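Local coordinates for amidohydrolase family protein (Acinetobacter baumannii, PDB 4I6K) that is an amidohydrolase-family protein that probably hydrolyses 2-pyrone-4,6-dicarboxylic acid and can bind citric acid, at residues Y231-W245 against E276-L288. Residues are numbered along the deposited sequence; the frame is centred on the assembly and turned at random. Where two conformers were deposited one is given.
Sequences YNIFKEKGFLHKLIW and EQCLILNQNPTEL
The side-chain amide of Asn284 reaches from helix 276-288 to a carbonyl of the turn (Leu240) and one of the short strand it leads into (Leu243), and so illustrates how one buried NH2 group can pin a loop and the strand after it to a helix. Its ND2 gives one hydrogen bond to Leu243 O at 2.8 Å, with an N-H...O angle of 158°, on a lone pair in the carbonyl plane. A weaker, more bent bond runs from ND2 to Leu240 O, inside the turn 239-242 closed by Lys242 N to Phe239 O. Thus one nitrogen engages both acceptors, the Leu240 one only weakly.

At the far end, the carboxylate of Glu276 serves two donors. Tyr231 OH donates to Glu276 OE1, which lies at the edge of the ring in its plane; the modelled 2.4 Å is doubtfully short. Lys235 NZ forms a salt bridge to Glu276 OE2 at 3.1 Å, on its syn side. Extended beyond CG (chi2 176°), Glu276 spans the gap between the segments 231-237 and 276-288, whose axes are nearly perpendicular.

Between these polar grips, Ile280 CD1 touches Tyr231 CE1, and its CG2 lies 3.7 Å from Trp245 N. That amide donates to a water that lies 2.7 Å from Ile280 O and bridges the two backbones. Nearer the surface, Leu279 CD1 sits over one face of His241 in a CH-pi contact.

In what is evidently the amidohydrolase beta/alpha barrel, helix 274-289 thus packs over the eighth strand, 243-244, with Ile244 CG2 against Pro285. This strand pairs with 207-210, helix 260-270 flanks Tyr231 and Trp245, and Pro285 also touches Thr30 of strand 28-32.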
loop_
_atom_site.group_PDB
_atom_site.type_symbol
_atom_site.label_atom_id
_atom_site.label_comp_id
_atom_site.label_asym_id
_atom_site.label_seq_id
_atom_site.Cartn_x
_atom_site.Cartn_y
_atom_site.Cartn_z
ATOM N N TYR A 231 -12.395 9.650 2.566
ATOM C CA TYR A 231 -11.959 9.824 3.946
ATOM C C TYR A 231 -13.141 9.994 4.894
ATOM O O TYR A 231 -13.235 9.299 5.914
ATOM C CB TYR A 231 -11.002 11.014 4.070
ATOM C CG TYR A 231 -10.494 11.253 5.486
ATOM C CD1 TYR A 231 -9.580 10.370 6.084
ATOM C CD2 TYR A 231 -10.924 12.356 6.227
ATOM C CE1 TYR A 231 -9.108 10.576 7.375
ATOM C CE2 TYR A 231 -10.453 12.572 7.529
ATOM C CZ TYR A 231 -9.551 11.679 8.096
ATOM O OH TYR A 231 -9.078 11.887 9.374
ATOM N N ASN A 232 -14.046 10.912 4.562
ATOM C CA ASN A 232 -15.207 11.161 5.416
ATOM C C ASN A 232 -16.020 9.906 5.603
ATOM O O ASN A 232 -16.423 9.579 6.720
ATOM C CB ASN A 232 -16.108 12.255 4.841
ATOM C CG ASN A 232 -15.433 13.611 4.807
ATOM O OD1 ASN A 232 -15.952 14.547 4.210
ATOM N ND2 ASN A 232 -14.271 13.721 5.441
ATOM N N ILE A 233 -16.275 9.202 4.508
ATOM C CA ILE A 233 -16.968 7.918 4.597
ATOM C C ILE A 233 -16.266 6.984 5.595
ATOM O O ILE A 233 -16.878 6.508 6.543
ATOM C CB ILE A 233 -17.086 7.269 3.211
ATOM C CG1 ILE A 233 -18.004 8.115 2.329
ATOM C CG2 ILE A 233 -17.609 5.844 3.304
ATOM C CD1 ILE A 233 -18.114 7.615 0.901
ATOM N N PHE A 234 -14.970 6.751 5.399
ATOM C CA PHE A 234 -14.178 5.937 6.335
ATOM C C PHE A 234 -14.415 6.356 7.786
ATOM O O PHE A 234 -14.575 5.516 8.678
ATOM C CB PHE A 234 -12.683 6.055 6.030
ATOM C CG PHE A 234 -12.312 5.677 4.619
ATOM C CD1 PHE A 234 -13.145 4.866 3.858
ATOM C CD2 PHE A 234 -11.109 6.112 4.060
ATOM C CE1 PHE A 234 -12.788 4.501 2.559
ATOM C CE2 PHE A 234 -10.745 5.751 2.764
ATOM C CZ PHE A 234 -11.590 4.948 2.016
ATOM N N LYS A 235 -14.409 7.666 8.016
ATOM C CA LYS A 235 -14.638 8.207 9.344
ATOM C C LYS A 235 -15.975 7.740 9.902
ATOM O O LYS A 235 -16.036 7.174 10.994
ATOM C CB LYS A 235 -14.632 9.730 9.308
ATOM C CG LYS A 235 -13.928 10.355 10.478
ATOM C CD LYS A 235 -12.578 10.875 10.027
ATOM C CE LYS A 235 -12.740 12.132 9.178
ATOM N NZ LYS A 235 -13.029 13.356 9.994
ATOM N N GLU A 236 -17.046 7.986 9.155
ATOM C CA GLU A 236 -18.382 7.673 9.636
ATOM C C GLU A 236 -18.585 6.173 9.819
ATOM O O GLU A 236 -19.412 5.745 10.627
ATOM C CB GLU A 236 -19.423 8.231 8.682
ATOM C CG GLU A 236 -19.242 9.711 8.440
ATOM C CD GLU A 236 -19.586 10.114 7.017
ATOM O OE1 GLU A 236 -20.059 9.249 6.245
ATOM O OE2 GLU A 236 -19.371 11.296 6.670
ATOM N N LYS A 237 -17.827 5.369 9.079
ATOM C CA LYS A 237 -17.997 3.926 9.170
ATOM C C LYS A 237 -17.360 3.429 10.463
ATOM O O LYS A 237 -17.630 2.318 10.905
ATOM C CB LYS A 237 -17.408 3.217 7.950
ATOM C CG LYS A 237 -18.293 3.326 6.706
ATOM C CD LYS A 237 -17.733 2.549 5.494
ATOM C CE LYS A 237 -17.751 1.005 5.664
ATOM N NZ LYS A 237 -19.084 0.414 6.022
ATOM N N GLY A 238 -16.529 4.271 11.071
ATOM C CA GLY A 238 -15.803 3.904 12.291
ATOM C C GLY A 238 -14.360 3.435 12.114
ATOM O O GLY A 238 -13.795 2.792 13.010
ATOM N N PHE A 239 -13.747 3.774 10.979
ATOM C CA PHE A 239 -12.435 3.239 10.615
ATOM C C PHE A 239 -11.238 4.201 10.801
ATOM O O PHE A 239 -10.155 3.978 10.242
ATOM C CB PHE A 239 -12.465 2.713 9.173
ATOM C CG PHE A 239 -13.274 1.450 9.000
ATOM C CD1 PHE A 239 -12.644 0.230 8.794
ATOM C CD2 PHE A 239 -14.664 1.480 9.045
ATOM C CE1 PHE A 239 -13.385 -0.944 8.643
ATOM C CE2 PHE A 239 -15.401 0.317 8.889
ATOM C CZ PHE A 239 -14.757 -0.901 8.691
ATOM N N LEU A 240 -11.421 5.256 11.586
ATOM C CA LEU A 240 -10.334 6.207 11.857
ATOM C C LEU A 240 -9.014 5.573 12.310
ATOM O O LEU A 240 -7.941 6.074 11.973
ATOM C CB LEU A 240 -10.758 7.229 12.914
ATOM C CG LEU A 240 -9.849 8.448 12.935
ATOM C CD1 LEU A 240 -9.835 9.090 11.533
ATOM C CD2 LEU A 240 -10.316 9.425 14.002
ATOM N N HIS A 241 -9.086 4.499 13.094
ATOM C CA HIS A 241 -7.874 3.888 13.647
ATOM C C HIS A 241 -7.343 2.815 12.717
ATOM O O HIS A 241 -6.345 2.151 13.000
ATOM C CB HIS A 241 -8.118 3.348 15.059
ATOM C CG HIS A 241 -8.568 4.403 16.012
ATOM N ND1 HIS A 241 -7.759 4.897 17.010
ATOM C CD2 HIS A 241 -9.724 5.107 16.080
ATOM C CE1 HIS A 241 -8.406 5.843 17.669
ATOM N NE2 HIS A 241 -9.600 5.989 17.125
ATOM N N LYS A 242 -8.002 2.680 11.578
ATOM C CA LYS A 242 -7.587 1.720 10.581
ATOM C C LYS A 242 -6.942 2.430 9.389
ATOM O O LYS A 242 -6.606 1.808 8.381
ATOM C CB LYS A 242 -8.796 0.898 10.134
ATOM C CG LYS A 242 -9.600 0.283 11.289
ATOM C CD LYS A 242 -8.724 -0.478 12.290
ATOM C CE LYS A 242 -7.913 -1.608 11.612
ATOM N NZ LYS A 242 -8.735 -2.774 11.127
ATOM N N LEU A 243 -6.766 3.737 9.511
ATOM C CA LEU A 243 -6.289 4.525 8.386
ATOM C C LEU A 243 -4.807 4.824 8.506
ATOM O O LEU A 243 -4.323 5.166 9.583
ATOM C CB LEU A 243 -7.069 5.829 8.281
ATOM C CG LEU A 243 -8.578 5.680 8.041
ATOM C CD1 LEU A 243 -9.236 7.059 7.860
ATOM C CD2 LEU A 243 -8.841 4.764 6.841
ATOM N N ILE A 244 -4.089 4.682 7.399
ATOM C CA ILE A 244 -2.679 5.062 7.358
ATOM C C ILE A 244 -2.343 5.851 6.085
ATOM O O ILE A 244 -3.079 5.798 5.090
ATOM C CB ILE A 244 -1.700 3.856 7.572
ATOM C CG1 ILE A 244 -1.823 2.810 6.461
ATOM C CG2 ILE A 244 -1.897 3.219 8.959
ATOM C CD1 ILE A 244 -2.834 1.729 6.748
ATOM N N TRP A 245 -1.244 6.603 6.133
ATOM C CA TRP A 245 -0.842 7.435 4.997
ATOM C C TRP A 245 0.455 7.004 4.324
ATOM O O TRP A 245 1.360 6.468 4.966
ATOM C CB TRP A 245 -0.695 8.897 5.410
ATOM C CG TRP A 245 -0.300 9.774 4.264
ATOM C CD1 TRP A 245 -1.121 10.296 3.307
ATOM C CD2 TRP A 245 1.021 10.215 3.944
ATOM N NE1 TRP A 245 -0.393 11.046 2.417
ATOM C CE2 TRP A 245 0.925 11.016 2.792
ATOM C CE3 TRP A 245 2.278 10.023 4.531
ATOM C CZ2 TRP A 245 2.039 11.620 2.212
ATOM C CZ3 TRP A 245 3.386 10.625 3.948
ATOM C CH2 TRP A 245 3.257 11.409 2.804
ATOM N N GLU A 276 -6.394 13.823 14.268
ATOM C CA GLU A 276 -6.533 12.753 13.288
ATOM C C GLU A 276 -5.246 12.508 12.496
ATOM O O GLU A 276 -4.914 11.366 12.147
ATOM C CB GLU A 276 -7.679 13.054 12.340
ATOM C CG GLU A 276 -9.019 13.038 13.026
ATOM C CD GLU A 276 -10.136 13.432 12.086
ATOM O OE1 GLU A 276 -9.850 13.637 10.886
ATOM O OE2 GLU A 276 -11.295 13.548 12.545
ATOM N N GLN A 277 -4.524 13.581 12.208
ATOM C CA GLN A 277 -3.227 13.438 11.569
ATOM C C GLN A 277 -2.279 12.627 12.461
ATOM O O GLN A 277 -1.520 11.794 11.970
ATOM C CB GLN A 277 -2.637 14.805 11.217
ATOM C CG GLN A 277 -3.357 15.551 10.079
ATOM C CD GLN A 277 -2.825 16.967 9.884
ATOM O OE1 GLN A 277 -1.915 17.392 10.590
ATOM N NE2 GLN A 277 -3.389 17.698 8.930
ATOM N N CYS A 278 -2.342 12.852 13.770
ATOM C CA CYS A 278 -1.498 12.109 14.697
ATOM C C CYS A 278 -1.799 10.603 14.675
ATOM O O CYS A 278 -0.876 9.785 14.642
ATOM C CB CYS A 278 -1.602 12.690 16.112
ATOM S SG CYS A 278 -0.854 14.350 16.302
ATOM N N LEU A 279 -3.077 10.236 14.674
ATOM C CA LEU A 279 -3.445 8.828 14.633
ATOM C C LEU A 279 -2.940 8.231 13.339
ATOM O O LEU A 279 -2.330 7.161 13.327
ATOM C CB LEU A 279 -4.960 8.654 14.697
ATOM C CG LEU A 279 -5.696 8.754 16.032
ATOM C CD1 LEU A 279 -7.141 8.369 15.800
ATOM C CD2 LEU A 279 -5.073 7.855 17.093
ATOM N N ILE A 280 -3.237 8.894 12.236
ATOM C CA ILE A 280 -2.875 8.412 10.913
ATOM C C ILE A 280 -1.370 8.328 10.671
ATOM O O ILE A 280 -0.897 7.383 10.098
ATOM C CB ILE A 280 -3.587 9.214 9.811
ATOM C CG1 ILE A 280 -5.091 9.110 9.993
ATOM C CG2 ILE A 280 -3.209 8.719 8.453
ATOM C CD1 ILE A 280 -5.914 9.821 9.002
ATOM N N LEU A 281 -0.619 9.325 11.097
ATOM C CA LEU A 281 0.819 9.293 10.936
ATOM C C LEU A 281 1.565 8.487 11.983
ATOM O O LEU A 281 2.683 8.092 11.751
ATOM C CB LEU A 281 1.391 10.697 10.893
ATOM C CG LEU A 281 0.958 11.654 9.800
ATOM C CD1 LEU A 281 1.629 12.962 9.978
ATOM C CD2 LEU A 281 1.233 11.115 8.453
ATOM N N ASN A 282 0.961 8.287 13.144
ATOM C CA ASN A 282 1.677 7.763 14.284
ATOM C C ASN A 282 1.143 6.495 14.941
ATOM O O ASN A 282 1.742 5.442 14.830
ATOM C CB ASN A 282 1.789 8.871 15.298
ATOM C CG ASN A 282 2.490 8.460 16.536
ATOM O OD1 ASN A 282 2.644 9.258 17.435
ATOM N ND2 ASN A 282 2.918 7.223 16.603
ATOM N N GLN A 283 0.034 6.580 15.653
ATOM C CA GLN A 283 -0.469 5.394 16.299
ATOM C C GLN A 283 -0.916 4.312 15.323
ATOM O O GLN A 283 -0.579 3.160 15.508
ATOM C CB GLN A 283 -1.602 5.729 17.260
ATOM C CG GLN A 283 -1.165 6.216 18.616
ATOM C CD GLN A 283 -0.969 7.704 18.692
ATOM O OE1 GLN A 283 -0.538 8.221 19.704
ATOM N NE2 GLN A 283 -1.283 8.396 17.626
ATOM N N ASN A 284 -1.653 4.677 14.287
ATOM C CA ASN A 284 -2.252 3.673 13.436
ATOM C C ASN A 284 -1.222 2.827 12.724
ATOM O O ASN A 284 -1.317 1.640 12.709
ATOM C CB ASN A 284 -3.200 4.286 12.401
ATOM C CG ASN A 284 -4.356 5.001 13.022
ATOM O OD1 ASN A 284 -4.597 4.919 14.209
ATOM N ND2 ASN A 284 -5.103 5.704 12.213
ATOM N N PRO A 285 -0.202 3.448 12.172
ATOM C CA PRO A 285 0.805 2.692 11.442
ATOM C C PRO A 285 1.793 2.037 12.401
ATOM O O PRO A 285 2.319 0.958 12.121
ATOM C CB PRO A 285 1.482 3.756 10.570
ATOM C CG PRO A 285 1.270 5.052 11.321
ATOM C CD PRO A 285 -0.035 4.906 12.035
ATOM N N THR A 286 2.035 2.678 13.535
ATOM C CA THR A 286 2.824 2.031 14.558
ATOM C C THR A 286 2.206 0.685 14.926
ATOM O O THR A 286 2.912 -0.328 14.973
ATOM C CB THR A 286 2.941 2.892 15.810
ATOM O OG1 THR A 286 3.672 4.075 15.486
ATOM C CG2 THR A 286 3.673 2.112 16.920
ATOM N N GLU A 287 0.893 0.677 15.169
ATOM C CA GLU A 287 0.173 -0.536 15.553
ATOM C C GLU A 287 0.187 -1.582 14.441
ATOM O O GLU A 287 0.445 -2.757 14.674
ATOM C CB GLU A 287 -1.276 -0.195 15.927
ATOM C CG GLU A 287 -1.406 0.717 17.141
ATOM C CD GLU A 287 -2.855 0.999 17.522
ATOM O OE1 GLU A 287 -3.127 1.243 18.720
ATOM O OE2 GLU A 287 -3.721 0.968 16.623
ATOM N N LEU A 288 -0.104 -1.147 13.222
ATOM C CA LEU A 288 -0.149 -2.060 12.087
ATOM C C LEU A 288 1.214 -2.685 11.791
ATOM O O LEU A 288 1.343 -3.906 11.716
ATOM C CB LEU A 288 -0.700 -1.356 10.840
ATOM C CG LEU A 288 -0.651 -2.122 9.502
ATOM C CD1 LEU A 288 -1.582 -3.314 9.493
ATOM C CD2 LEU A 288 -0.970 -1.189 8.343
HETATM O O HOH W 1 0.742 6.347 8.281
#